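Local coordinates for protein esterase YbfF (Escherichia coli, PDB 3BF7) that is an esterase of the alpha/beta-hydrolase family that probably hydrolyses ester and perhaps thioester substrates in a crevice formed by the arrangement of its domains, at residues Leu21-Phe26 against Gln47-Asn52; Met1-Arg6 against Gly54-Glu59; Met62-Met67 against His88-Lys93. The protein carries 1 engineered substitution. All blocks are in the same frame, centred on the assembly; numbering follows the deposited sequence.

Contact 1 sits at the middle of the three, its centre about 9 Å from the centres of both contact 2 and contact 3, while those two lie about 14 Å apart. Strand 45-48 joins contact 1 to contact 2: it is flanked by strand 5-8, with Q47 O 2.9 Å from R6 N, a probable hydrogen bond. Strand 19-22 leads to contact 3 through V22 O and H88 N, 2.9 Å apart and probably bonded as well. The active site is expected on the contact 3 side, where S89 lies in a probable nucleophile elbow; contact 2 lies beside edge strand 5-8. In sequence, both segments of contact 1 fall between those of contact 2.

Contact 1: residues Leu21-Phe26 against Gln47-Asn52; sequences LVHGLF and QVDVRN. Engineered in segment 47-52: V50 (natural residue Met).
This is the end of a beta-alpha-beta crossover in the central sheet of an alpha/beta hydrolase: strands 19-22 and 45-48 run parallel, joined through helix 33-39, and then part as each chain turns into a loop. The polar contacts follow that parting. V48 N gives a nearly straight bond to L21 O (3.3 Å), meeting the carbonyl almost end-on. One step on, a water fills the widening gap, donating to L21 O and to V48 O (2.7 Å) and accepting from H23 N, so L21 O is held by two donors. Beyond the water, the H23 side chain takes over. With CG flanked by both N and C of its own backbone (chi1 68°), the ring reaches across so that NE2 accepts from V50 N at 2.9 Å, the N-H pointing straight at it but 33° out of the ring plane. At the ring's other nitrogen, ND1 donates in plane to a lone pair of G24 O. The proton therefore lies on ND1, and the ring is probably neutral, its rotation fixed by both bonds. An alanine in place of H23 would remove the acceptor of V50 N and the ring face under V50 CG2, and would probably loosen the link between the two loops.

Apolar contacts fall on both faces of the sheet. On one, L21 and Q47 run alongside each other, L21 CD1 against Q47 CG at 3.9 Å; the Q47 amide goes on to L29 O. On the other, V22 CG1 meets V48 CG2 obliquely, and it also crosses V50 CG2 at about a right angle, 3.6 Å away. V50, an engineered substitution for methionine, packs on M67 of helix 64-78 too. Its CG2 sits over one face of the H23 ring in a CH-pi contact, 3.8 Å from the centroid and displaced toward the rim.

Contact 2: residues Met1-Arg6 against Gly54-Glu59; sequences MKLNIR and GLSPRE
The first residues of the chain and the loop 54-59 pass each other almost antiparallel, the directions of 1-4 and 55-59 differing by 161°. They come closest at N4 and S56, whose CA atoms are 4.7 Å apart. No backbone-to-backbone bond joins the two here; a side chain does the work instead. N4 N donates to S56 OG at 2.8 Å, with an N-H...O angle of 164°. That hydroxyl in turn bonds to D49 O, which can only accept, so S56 OG relays the backbone N-H of one segment to the carbonyl of D49. L3 brackets the same oxygen with carbon, CB lying 3.7 Å from S56 OG and CD2 a little further off. CB of N4 also rests on the L55 carbonyl, 3.6 Å from L55 O, and the side chains of N4 and L55 run alongside each other.

In the fold, 1-6 overlaps the start of strand 5-8, the antiparallel edge strand of the alpha/beta-hydrolase sheet, and 54-59 belongs to the loop from strand 45-48 to helix 64-78. The contact joins the lead-in of that edge strand to this loop. The amino terminus itself bonds to D70 and D73 of helix 64-78.

At the other end, M1 bends at chi2 and chi3 and passes P57 head to tail, bringing its methyl CE to 3.6 Å from P57 CB and also near the proline CG and CD. E59 CG borders the same methyl more loosely, at 4.2 Å. The loop is braced from within by R58, which grips S56 O side-on: NE (2.9 Å) and NH2 (3.0 Å) both donate to that single oxygen, which lies in the guanidinium plane, while NH1 continues to R172 O.

Contact 3: residues Met62-Met67 against His88-Lys93; sequences MNYPAM and HSMGGK
Segment 88-93 carries what is probably the nucleophile elbow of the alpha/beta-hydrolase fold, the tight turn from strand 83-88 into helix 90-101, and Y64, M90 and K93 join it to the start of helix 64-78. S89 is the likely nucleophile, its backbone in a strained conformation with phi 50°, and its OG makes a weak bond to H234.

Y64 buries the most surface. Its CG is turned away from the backbone carbonyl carbon (chi1 -70°), and the ring is laid across the first turn of the other helix. K93 CB covers one face in a CH-pi contact, 3.6 Å from the ring centroid and 23° off the normal, displaced toward the rim so that Y64 CE1 comes within 3.3 Å of it. The lysine chain, extended beyond CG, then runs on past the phenol, with CD 3.5 Å from Y64 OH. Both polar ends find their partners beyond this pair: the hydroxyl bonds to I185 O, and NZ to the carbonyls of G187 and V117, which would probably favour a charged lysine in this buried place.

M90 meets the ring at its hydroxyl end. With its CG anti to the backbone N, it sets CG 3.5 Å from Y64 OH, while M90 O lies near Y64 CE1. M67 crosses M90 at about a right angle, SD to CG 4.1 Å.

The elbow is tight enough that a CB on G91 or G92 would crowd a carbonyl of the turn, H88 O or S89 O respectively. Helix 64-78 begins at N63, whose OD1 accepts from A66 N (2.9 Å) as the N-cap. Just before it, M62 bends at chi2 and also crosses M90 nearly at a right angle, its methyl CE 3.9 Å from M90 SD.

Contact 1: residues Leu21-Phe26 against Gln47-Asn52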
ATOM      1  N   LEU A  21       0.342  -2.700   8.239  1.00  5.94           N
ATOM      2  CA  LEU A  21       0.966  -2.074   7.074  1.00  6.12           C
ATOM      3  C   LEU A  21       0.432  -2.731   5.806  1.00  5.62           C
ATOM      4  O   LEU A  21       0.441  -3.960   5.687  1.00  6.32           O
ATOM      5  CB  LEU A  21       2.485  -2.239   7.153  1.00  7.02           C
ATOM      6  CG  LEU A  21       3.152  -1.622   8.383  1.00  8.68           C
ATOM      7  CD1 LEU A  21       4.560  -2.170   8.530  1.00 11.17           C
ATOM      8  CD2 LEU A  21       3.168  -0.111   8.263  1.00 14.52           C
ATOM      9  N   VAL A  22      -0.009  -1.903   4.860  1.00  5.57           N
ATOM     10  CA  VAL A  22      -0.601  -2.382   3.612  1.00  5.70           C
ATOM     11  C   VAL A  22       0.096  -1.799   2.380  1.00  5.81           C
ATOM     12  O   VAL A  22       0.054  -0.592   2.139  1.00  5.95           O
ATOM     13  CB  VAL A  22      -2.108  -2.018   3.563  1.00  5.94           C
ATOM     14  CG1 VAL A  22      -2.792  -2.771   2.435  1.00  6.95           C
ATOM     15  CG2 VAL A  22      -2.765  -2.327   4.904  1.00  7.35           C
ATOM     16  N   HIS A  23       0.724  -2.675   1.600  1.00  5.74           N
ATOM     17  CA  HIS A  23       1.458  -2.291   0.395  1.00  6.26           C
ATOM     18  C   HIS A  23       0.577  -1.888  -0.791  1.00  5.78           C
ATOM     19  O   HIS A  23      -0.649  -2.009  -0.746  1.00  6.20           O
ATOM     20  CB  HIS A  23       2.362  -3.452  -0.025  1.00  6.09           C
ATOM     21  CG  HIS A  23       1.605  -4.646  -0.515  1.00  5.83           C
ATOM     22  ND1 HIS A  23       1.052  -4.709  -1.775  1.00  5.38           N
ATOM     23  CD2 HIS A  23       1.250  -5.797   0.107  1.00  5.59           C
ATOM     24  CE1 HIS A  23       0.388  -5.844  -1.908  1.00  5.95           C
ATOM     25  NE2 HIS A  23       0.492  -6.522  -0.779  1.00  6.29           N
ATOM     26  N   GLY A  24       1.229  -1.439  -1.864  1.00  6.47           N
ATOM     27  CA  GLY A  24       0.531  -1.002  -3.062  1.00  7.29           C
ATOM     28  C   GLY A  24       0.528  -2.003  -4.205  1.00  6.35           C
ATOM     29  O   GLY A  24       0.996  -3.135  -4.061  1.00  6.46           O
ATOM     30  N   LEU A  25      -0.003  -1.578  -5.349  1.00  6.49           N
ATOM     31  CA  LEU A  25      -0.097  -2.438  -6.522  1.00  6.03           C
ATOM     32  C   LEU A  25       1.244  -3.054  -6.916  1.00  6.27           C
ATOM     33  O   LEU A  25       2.270  -2.369  -6.976  1.00  6.24           O
ATOM     34  CB  LEU A  25      -0.677  -1.653  -7.704  1.00  6.65           C
ATOM     35  CG  LEU A  25      -0.932  -2.453  -8.987  1.00  6.67           C
ATOM     36  CD1 LEU A  25      -1.976  -3.542  -8.748  1.00  7.74           C
ATOM     37  CD2 LEU A  25      -1.395  -1.506 -10.079  1.00  7.40           C
ATOM     38  N   PHE A  26       1.206  -4.359  -7.185  1.00  6.22           N
ATOM     39  CA  PHE A  26       2.368  -5.161  -7.570  1.00  6.36           C
ATOM     40  C   PHE A  26       3.355  -5.358  -6.424  1.00  5.98           C
ATOM     41  O   PHE A  26       4.437  -5.905  -6.620  1.00  7.35           O
ATOM     42  CB  PHE A  26       3.096  -4.557  -8.783  1.00  6.76           C
ATOM     43  CG  PHE A  26       2.283  -4.558 -10.053  1.00  6.96           C
ATOM     44  CD1 PHE A  26       1.745  -5.741 -10.560  1.00  8.21           C
ATOM     45  CD2 PHE A  26       2.068  -3.374 -10.751  1.00  7.53           C
ATOM     46  CE1 PHE A  26       1.005  -5.739 -11.745  1.00 10.38           C
ATOM     47  CE2 PHE A  26       1.331  -3.365 -11.934  1.00  9.01           C
ATOM     48  CZ  PHE A  26       0.801  -4.547 -12.430  1.00  9.26           C
ATOM     49  N   GLN A  47       2.119  -7.118   8.899  1.00  7.11           N
ATOM     50  CA  GLN A  47       2.375  -6.794   7.501  1.00  7.07           C
ATOM     51  C   GLN A  47       1.520  -7.748   6.678  1.00  7.18           C
ATOM     52  O   GLN A  47       1.647  -8.963   6.811  1.00  8.33           O
ATOM     53  CB  GLN A  47       3.856  -6.992   7.172  1.00  8.51           C
ATOM     54  CG  GLN A  47       4.770  -5.968   7.836  1.00 10.16           C
ATOM     55  CD  GLN A  47       6.233  -6.361   7.792  1.00 11.33           C
ATOM     56  OE1 GLN A  47       6.831  -6.680   8.820  1.00 14.92           O
ATOM     57  NE2 GLN A  47       6.818  -6.341   6.602  1.00 10.83           N
ATOM     58  N   VAL A  48       0.649  -7.212   5.831  1.00  6.57           N
ATOM     59  CA  VAL A  48      -0.226  -8.062   5.036  1.00  7.07           C
ATOM     60  C   VAL A  48       0.089  -8.094   3.553  1.00  6.45           C
ATOM     61  O   VAL A  48       0.689  -7.166   3.002  1.00  7.26           O
ATOM     62  CB  VAL A  48      -1.715  -7.613   5.146  1.00  7.93           C
ATOM     63  CG1 VAL A  48      -2.089  -7.374   6.591  1.00  9.51           C
ATOM     64  CG2 VAL A  48      -1.958  -6.350   4.311  1.00  8.48           C
ATOM     65  N   ASP A  49      -0.309  -9.192   2.920  1.00  6.60           N
ATOM     66  CA  ASP A  49      -0.217  -9.309   1.474  1.00  6.32           C
ATOM     67  C   ASP A  49      -1.661  -9.008   1.063  1.00  5.95           C
ATOM     68  O   ASP A  49      -2.599  -9.647   1.548  1.00  6.00           O
ATOM     69  CB  ASP A  49       0.114 -10.734   1.013  1.00  6.75           C
ATOM     70  CG  ASP A  49       1.606 -10.991   0.877  1.00  6.11           C
ATOM     71  OD1 ASP A  49       2.370 -10.044   0.581  1.00  7.39           O
ATOM     72  OD2 ASP A  49       2.005 -12.167   1.042  1.00  6.60           O
ATOM     73  N   VAL A  50      -1.848  -8.013   0.208  1.00  5.55           N
ATOM     74  CA  VAL A  50      -3.184  -7.688  -0.270  1.00  5.80           C
ATOM     75  C   VAL A  50      -3.657  -8.861  -1.137  1.00  5.52           C
ATOM     76  O   VAL A  50      -2.835  -9.609  -1.672  1.00  5.78           O
ATOM     77  CB  VAL A  50      -3.147  -6.385  -1.105  1.00  5.69           C
ATOM     78  CG1 VAL A  50      -4.498  -6.125  -1.766  1.00  6.84           C
ATOM     79  CG2 VAL A  50      -2.760  -5.217  -0.204  1.00  6.46           C
ATOM     80  N   ARG A  51      -4.968  -9.046  -1.262  1.00  5.83           N
ATOM     81  CA  ARG A  51      -5.471 -10.128  -2.097  1.00  6.63           C
ATOM     82  C   ARG A  51      -4.832 -10.005  -3.477  1.00  5.99           C
ATOM     83  O   ARG A  51      -4.547  -8.901  -3.951  1.00  6.03           O
ATOM     84  CB  ARG A  51      -7.002 -10.078  -2.218  1.00  7.03           C
ATOM     85  CG  ARG A  51      -7.564  -8.801  -2.829  1.00  7.04           C
ATOM     86  CD  ARG A  51      -9.025  -8.980  -3.240  1.00  8.35           C
ATOM     87  NE  ARG A  51      -9.862  -9.383  -2.116  1.00  7.84           N
ATOM     88  CZ  ARG A  51     -11.072  -9.920  -2.231  1.00  9.11           C
ATOM     89  NH1 ARG A  51     -11.610 -10.124  -3.428  1.00  9.54           N
ATOM     90  NH2 ARG A  51     -11.746 -10.266  -1.141  1.00  8.96           N
ATOM     91  N   ASN A  52      -4.581 -11.151  -4.102  1.00  6.08           N
ATOM     92  CA  ASN A  52      -3.979 -11.212  -5.426  1.00  6.67           C
ATOM     93  C   ASN A  52      -2.523 -10.767  -5.481  1.00  5.94           C
ATOM     94  O   ASN A  52      -1.979 -10.541  -6.567  1.00  6.83           O
ATOM     95  CB  ASN A  52      -4.822 -10.414  -6.426  1.00  7.43           C
ATOM     96  CG  ASN A  52      -6.185 -11.036  -6.654  1.00  7.59           C
ATOM     97  OD1 ASN A  52      -7.215 -10.362  -6.568  1.00  9.64           O
ATOM     98  ND2 ASN A  52      -6.199 -12.332  -6.945  1.00  7.00           N
TER
HETATM   99  O   HOH W   1       1.775  -4.753   3.400  1.00  7.07           O

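Contact 2: residues Met1-Arg6 against Gly54-Glu59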
ATOM      1  N   MET A   1     -11.863 -11.695   2.866  1.00 12.13           N
ATOM      2  CA  MET A   1     -11.244 -12.959   3.346  1.00 15.08           C
ATOM      3  C   MET A   1      -9.976 -12.670   4.143  1.00 12.86           C
ATOM      4  O   MET A   1      -9.446 -11.557   4.112  1.00 12.27           O
ATOM      5  CB  MET A   1     -10.907 -13.875   2.163  1.00 19.73           C
ATOM      6  CG  MET A   1      -9.488 -13.735   1.634  1.00 22.78           C
ATOM      7  SD  MET A   1      -9.172 -12.231   0.708  1.00 30.39           S
ATOM      8  CE  MET A   1      -8.036 -12.862  -0.525  1.00 22.01           C
ATOM      9  N   LYS A   2      -9.501 -13.682   4.857  1.00 12.42           N
ATOM     10  CA  LYS A   2      -8.292 -13.565   5.660  1.00 12.91           C
ATOM     11  C   LYS A   2      -7.094 -13.470   4.724  1.00 11.57           C
ATOM     12  O   LYS A   2      -7.025 -14.172   3.719  1.00 12.99           O
ATOM     13  CB  LYS A   2      -8.159 -14.785   6.574  1.00 16.49           C
ATOM     14  CG  LYS A   2      -9.342 -14.964   7.515  1.00 19.67           C
ATOM     15  CD  LYS A   2      -9.305 -16.303   8.238  1.00 23.75           C
ATOM     16  CE  LYS A   2      -8.057 -16.452   9.090  1.00 25.90           C
ATOM     17  NZ  LYS A   2      -8.077 -17.711   9.887  1.00 28.25           N
ATOM     18  N   LEU A   3      -6.153 -12.595   5.061  1.00  9.81           N
ATOM     19  CA  LEU A   3      -4.968 -12.391   4.241  1.00  8.75           C
ATOM     20  C   LEU A   3      -3.737 -13.055   4.829  1.00  8.45           C
ATOM     21  O   LEU A   3      -3.704 -13.396   6.012  1.00  8.25           O
ATOM     22  CB  LEU A   3      -4.685 -10.894   4.113  1.00  7.90           C
ATOM     23  CG  LEU A   3      -5.791 -10.026   3.518  1.00  7.43           C
ATOM     24  CD1 LEU A   3      -5.385  -8.562   3.600  1.00  8.70           C
ATOM     25  CD2 LEU A   3      -6.045 -10.443   2.078  1.00  8.17           C
ATOM     26  N   ASN A   4      -2.731 -13.249   3.985  1.00  7.81           N
ATOM     27  CA  ASN A   4      -1.466 -13.793   4.439  1.00  7.62           C
ATOM     28  C   ASN A   4      -0.815 -12.628   5.179  1.00  7.01           C
ATOM     29  O   ASN A   4      -0.834 -11.488   4.698  1.00  7.40           O
ATOM     30  CB  ASN A   4      -0.591 -14.200   3.254  1.00  7.69           C
ATOM     31  CG  ASN A   4       0.804 -14.617   3.681  1.00  7.13           C
ATOM     32  OD1 ASN A   4       1.803 -14.157   3.124  1.00  9.30           O
ATOM     33  ND2 ASN A   4       0.877 -15.492   4.670  1.00  6.16           N
ATOM     34  N   ILE A   5      -0.260 -12.904   6.354  1.00  8.00           N
ATOM     35  CA  ILE A   5       0.381 -11.856   7.129  1.00  9.22           C
ATOM     36  C   ILE A   5       1.650 -12.328   7.806  1.00  9.26           C
ATOM     37  O   ILE A   5       1.896 -13.527   7.944  1.00 10.41           O
ATOM     38  CB  ILE A   5      -0.550 -11.297   8.245  1.00 11.51           C
ATOM     39  CG1 ILE A   5      -0.672 -12.303   9.396  1.00 14.95           C
ATOM     40  CG2 ILE A   5      -1.915 -10.967   7.675  1.00 11.67           C
ATOM     41  CD1 ILE A   5      -1.331 -13.609   9.026  1.00 18.02           C
ATOM     42  N   ARG A   6       2.454 -11.353   8.210  1.00  9.31           N
ATOM     43  CA  ARG A   6       3.690 -11.580   8.939  1.00 10.62           C
ATOM     44  C   ARG A   6       3.503 -10.683  10.157  1.00  9.55           C
ATOM     45  O   ARG A   6       3.422  -9.460  10.018  1.00 10.30           O
ATOM     46  CB  ARG A   6       4.893 -11.109   8.124  1.00 13.71           C
ATOM     47  CG  ARG A   6       6.235 -11.383   8.779  1.00 19.18           C
ATOM     48  CD  ARG A   6       6.532 -12.873   8.818  1.00 22.88           C
ATOM     49  NE  ARG A   6       6.530 -13.460   7.481  1.00 27.24           N
ATOM     50  CZ  ARG A   6       7.320 -13.064   6.488  1.00 28.11           C
ATOM     51  NH1 ARG A   6       8.183 -12.073   6.676  1.00 30.93           N
ATOM     52  NH2 ARG A   6       7.247 -13.656   5.304  1.00 29.03           N
ATOM     53  N   GLY A  54       1.542 -11.304  -3.370  1.00  6.20           N
ATOM     54  CA  GLY A  54       2.333 -12.153  -2.495  1.00  6.92           C
ATOM     55  C   GLY A  54       1.784 -13.554  -2.377  1.00  5.80           C
ATOM     56  O   GLY A  54       1.521 -14.206  -3.389  1.00  6.73           O
ATOM     57  N   LEU A  55       1.617 -14.022  -1.144  1.00  6.41           N
ATOM     58  CA  LEU A  55       1.083 -15.352  -0.918  1.00  6.47           C
ATOM     59  C   LEU A  55      -0.331 -15.314  -0.345  1.00  6.50           C
ATOM     60  O   LEU A  55      -0.776 -16.260   0.304  1.00  7.03           O
ATOM     61  CB  LEU A  55       2.034 -16.170  -0.029  1.00  7.19           C
ATOM     62  CG  LEU A  55       3.346 -16.574  -0.726  1.00  7.68           C
ATOM     63  CD1 LEU A  55       4.269 -17.251   0.273  1.00  8.53           C
ATOM     64  CD2 LEU A  55       3.068 -17.498  -1.913  1.00  9.15           C
ATOM     65  N   SER A  56      -1.038 -14.211  -0.576  1.00  6.63           N
ATOM     66  CA  SER A  56      -2.427 -14.122  -0.142  1.00  6.71           C
ATOM     67  C   SER A  56      -3.283 -14.829  -1.193  1.00  7.54           C
ATOM     68  O   SER A  56      -2.834 -15.077  -2.315  1.00  7.88           O
ATOM     69  CB  SER A  56      -2.875 -12.665   0.002  1.00  7.24           C
ATOM     70  OG  SER A  56      -2.719 -12.241   1.344  1.00  6.79           O
ATOM     71  N   PRO A  57      -4.527 -15.175  -0.842  1.00  9.17           N
ATOM     72  CA  PRO A  57      -5.407 -15.857  -1.793  1.00  9.49           C
ATOM     73  C   PRO A  57      -5.711 -15.035  -3.044  1.00  9.48           C
ATOM     74  O   PRO A  57      -5.587 -13.802  -3.044  1.00  8.84           O
ATOM     75  CB  PRO A  57      -6.670 -16.116  -0.973  1.00 11.49           C
ATOM     76  CG  PRO A  57      -6.156 -16.210   0.435  1.00 12.42           C
ATOM     77  CD  PRO A  57      -5.164 -15.072   0.481  1.00 10.46           C
ATOM     78  N   ARG A  58      -6.103 -15.733  -4.107  1.00  9.67           N
ATOM     79  CA  ARG A  58      -6.473 -15.105  -5.373  1.00 10.45           C
ATOM     80  C   ARG A  58      -7.988 -15.037  -5.433  1.00  9.90           C
ATOM     81  O   ARG A  58      -8.685 -15.940  -4.966  1.00 11.47           O
ATOM     82  CB  ARG A  58      -5.993 -15.923  -6.575  1.00 11.38           C
ATOM     83  CG  ARG A  58      -4.541 -15.732  -6.982  1.00 14.13           C
ATOM     84  CD  ARG A  58      -3.605 -16.502  -6.086  1.00 14.02           C
ATOM     85  NE  ARG A  58      -2.885 -15.625  -5.174  1.00 13.24           N
ATOM     86  CZ  ARG A  58      -1.865 -14.850  -5.527  1.00 14.22           C
ATOM     87  NH1 ARG A  58      -1.437 -14.837  -6.784  1.00 15.27           N
ATOM     88  NH2 ARG A  58      -1.266 -14.093  -4.620  1.00 11.63           N
ATOM     89  N   GLU A  59      -8.484 -13.971  -6.045  1.00  8.95           N
ATOM     90  CA  GLU A  59      -9.913 -13.741  -6.185  1.00 10.41           C
ATOM     91  C   GLU A  59     -10.116 -12.838  -7.397  1.00  9.20           C
ATOM     92  O   GLU A  59      -9.382 -11.877  -7.570  1.00  9.34           O
ATOM     93  CB  GLU A  59     -10.402 -13.064  -4.920  1.00 14.20           C
ATOM     94  CG  GLU A  59     -10.512 -14.009  -3.763  1.00 18.19           C
ATOM     95  CD  GLU A  59     -11.486 -15.129  -4.001  1.00 20.53           C
ATOM     96  OE1 GLU A  59     -12.596 -14.889  -4.506  1.00 21.77           O
ATOM     97  OE2 GLU A  59     -11.148 -16.263  -3.656  1.00 23.72           O
TER

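Contact 3: residues Met62-Met67 against His88-Lys93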
ATOM      1  N   MET A  62     -11.624  -7.320  -7.415  1.00 11.17           N
ATOM      2  CA  MET A  62     -10.619  -6.413  -6.894  1.00 13.02           C
ATOM      3  C   MET A  62     -11.180  -4.990  -6.816  1.00 13.81           C
ATOM      4  O   MET A  62     -11.086  -4.225  -7.775  1.00 17.84           O
ATOM      5  CB  MET A  62      -9.387  -6.453  -7.803  1.00 15.68           C
ATOM      6  CG  MET A  62      -8.122  -5.926  -7.167  1.00 15.65           C
ATOM      7  SD  MET A  62      -7.536  -6.972  -5.823  1.00  9.65           S
ATOM      8  CE  MET A  62      -5.961  -6.168  -5.485  1.00 12.35           C
ATOM      9  N   ASN A  63     -11.794  -4.656  -5.684  1.00 12.15           N
ATOM     10  CA  ASN A  63     -12.337  -3.320  -5.457  1.00 11.00           C
ATOM     11  C   ASN A  63     -12.024  -2.948  -4.013  1.00  9.59           C
ATOM     12  O   ASN A  63     -11.656  -3.809  -3.210  1.00  8.97           O
ATOM     13  CB  ASN A  63     -13.846  -3.255  -5.753  1.00 12.35           C
ATOM     14  CG  ASN A  63     -14.667  -4.180  -4.880  1.00 12.69           C
ATOM     15  OD1 ASN A  63     -14.748  -4.008  -3.664  1.00 14.94           O
ATOM     16  ND2 ASN A  63     -15.297  -5.166  -5.504  1.00 12.57           N
ATOM     17  N   TYR A  64     -12.160  -1.675  -3.671  1.00 10.44           N
ATOM     18  CA  TYR A  64     -11.800  -1.264  -2.330  1.00  8.32           C
ATOM     19  C   TYR A  64     -12.680  -1.748  -1.185  1.00  9.25           C
ATOM     20  O   TYR A  64     -12.169  -2.021  -0.100  1.00  8.40           O
ATOM     21  CB  TYR A  64     -11.543   0.245  -2.329  1.00  8.60           C
ATOM     22  CG  TYR A  64     -10.263   0.522  -3.095  1.00  7.54           C
ATOM     23  CD1 TYR A  64      -9.043   0.019  -2.636  1.00  7.72           C
ATOM     24  CD2 TYR A  64     -10.281   1.173  -4.330  1.00  7.91           C
ATOM     25  CE1 TYR A  64      -7.881   0.145  -3.382  1.00  8.08           C
ATOM     26  CE2 TYR A  64      -9.117   1.303  -5.089  1.00  8.15           C
ATOM     27  CZ  TYR A  64      -7.922   0.783  -4.606  1.00  8.15           C
ATOM     28  OH  TYR A  64      -6.763   0.890  -5.340  1.00  8.75           O
ATOM     29  N   PRO A  65     -14.001  -1.862  -1.392  1.00 10.07           N
ATOM     30  CA  PRO A  65     -14.781  -2.359  -0.253  1.00 10.21           C
ATOM     31  C   PRO A  65     -14.313  -3.784   0.078  1.00  9.74           C
ATOM     32  O   PRO A  65     -14.236  -4.173   1.240  1.00  9.67           O
ATOM     33  CB  PRO A  65     -16.213  -2.320  -0.778  1.00 11.66           C
ATOM     34  CG  PRO A  65     -16.195  -1.092  -1.636  1.00 12.65           C
ATOM     35  CD  PRO A  65     -14.885  -1.242  -2.398  1.00 11.56           C
ATOM     36  N   ALA A  66     -13.985  -4.550  -0.960  1.00  9.92           N
ATOM     37  CA  ALA A  66     -13.520  -5.923  -0.788  1.00 10.32           C
ATOM     38  C   ALA A  66     -12.184  -5.958  -0.047  1.00  8.39           C
ATOM     39  O   ALA A  66     -11.992  -6.764   0.866  1.00  8.72           O
ATOM     40  CB  ALA A  66     -13.384  -6.607  -2.146  1.00 12.44           C
ATOM     41  N   MET A  67     -11.263  -5.082  -0.439  1.00  8.25           N
ATOM     42  CA  MET A  67      -9.959  -5.024   0.209  1.00  7.51           C
ATOM     43  C   MET A  67     -10.104  -4.548   1.654  1.00  7.04           C
ATOM     44  O   MET A  67      -9.366  -4.987   2.533  1.00  7.89           O
ATOM     45  CB  MET A  67      -9.013  -4.113  -0.579  1.00  7.37           C
ATOM     46  CG  MET A  67      -8.522  -4.750  -1.876  1.00  8.63           C
ATOM     47  SD  MET A  67      -7.297  -3.770  -2.775  1.00  8.94           S
ATOM     48  CE  MET A  67      -8.269  -3.201  -4.162  1.00  8.72           C
ATOM     49  N   HIS A  88       0.298   2.233   1.530  1.00  5.78           N
ATOM     50  CA  HIS A  88       0.917   2.914   0.404  1.00  5.98           C
ATOM     51  C   HIS A  88       0.087   2.717  -0.863  1.00  5.66           C
ATOM     52  O   HIS A  88      -0.251   1.584  -1.222  1.00  5.99           O
ATOM     53  CB  HIS A  88       2.321   2.371   0.138  1.00  6.41           C
ATOM     54  CG  HIS A  88       2.952   2.932  -1.099  1.00  6.19           C
ATOM     55  ND1 HIS A  88       3.342   2.145  -2.162  1.00  6.50           N
ATOM     56  CD2 HIS A  88       3.241   4.208  -1.448  1.00  6.92           C
ATOM     57  CE1 HIS A  88       3.843   2.916  -3.113  1.00  7.26           C
ATOM     58  NE2 HIS A  88       3.793   4.171  -2.705  1.00  6.23           N
ATOM     59  N   SER A  89      -0.243   3.824  -1.523  1.00  6.10           N
ATOM     60  CA  SER A  89      -0.971   3.799  -2.787  1.00  6.47           C
ATOM     61  C   SER A  89      -2.224   2.917  -2.723  1.00  6.18           C
ATOM     62  O   SER A  89      -3.125   3.218  -1.951  1.00  6.06           O
ATOM     63  CB  SER A  89      -0.014   3.341  -3.892  1.00  7.51           C
ATOM     64  OG  SER A  89      -0.336   3.942  -5.133  1.00  6.73           O
ATOM     65  N   MET A  90      -2.299   1.853  -3.523  1.00  6.59           N
ATOM     66  CA  MET A  90      -3.472   0.971  -3.485  1.00  6.86           C
ATOM     67  C   MET A  90      -3.796   0.566  -2.041  1.00  6.01           C
ATOM     68  O   MET A  90      -4.961   0.511  -1.646  1.00  5.94           O
ATOM     69  CB  MET A  90      -3.221  -0.283  -4.332  1.00  6.86           C
ATOM     70  CG  MET A  90      -4.322  -1.334  -4.262  1.00  8.05           C
ATOM     71  SD  MET A  90      -3.847  -2.867  -5.090  1.00  8.92           S
ATOM     72  CE  MET A  90      -2.700  -3.546  -3.870  1.00  9.38           C
ATOM     73  N   GLY A  91      -2.754   0.278  -1.264  1.00  5.88           N
ATOM     74  CA  GLY A  91      -2.934  -0.100   0.129  1.00  6.47           C
ATOM     75  C   GLY A  91      -3.516   1.050   0.932  1.00  5.59           C
ATOM     76  O   GLY A  91      -4.280   0.840   1.873  1.00  6.65           O
ATOM     77  N   GLY A  92      -3.132   2.271   0.566  1.00  5.79           N
ATOM     78  CA  GLY A  92      -3.659   3.452   1.225  1.00  5.60           C
ATOM     79  C   GLY A  92      -5.132   3.599   0.887  1.00  5.67           C
ATOM     80  O   GLY A  92      -5.929   4.004   1.732  1.00  6.22           O
ATOM     81  N   LYS A  93      -5.504   3.287  -0.353  1.00  5.54           N
ATOM     82  CA  LYS A  93      -6.909   3.357  -0.736  1.00  5.42           C
ATOM     83  C   LYS A  93      -7.715   2.298   0.029  1.00  5.20           C
ATOM     84  O   LYS A  93      -8.842   2.558   0.444  1.00  6.08           O
ATOM     85  CB  LYS A  93      -7.070   3.188  -2.252  1.00  6.12           C
ATOM     86  CG  LYS A  93      -6.992   4.510  -3.013  1.00  6.03           C
ATOM     87  CD  LYS A  93      -7.091   4.308  -4.517  1.00  6.17           C
ATOM     88  CE  LYS A  93      -7.258   5.634  -5.251  1.00  5.90           C
ATOM     89  NZ  LYS A  93      -7.308   5.433  -6.729  1.00  6.64           N
TER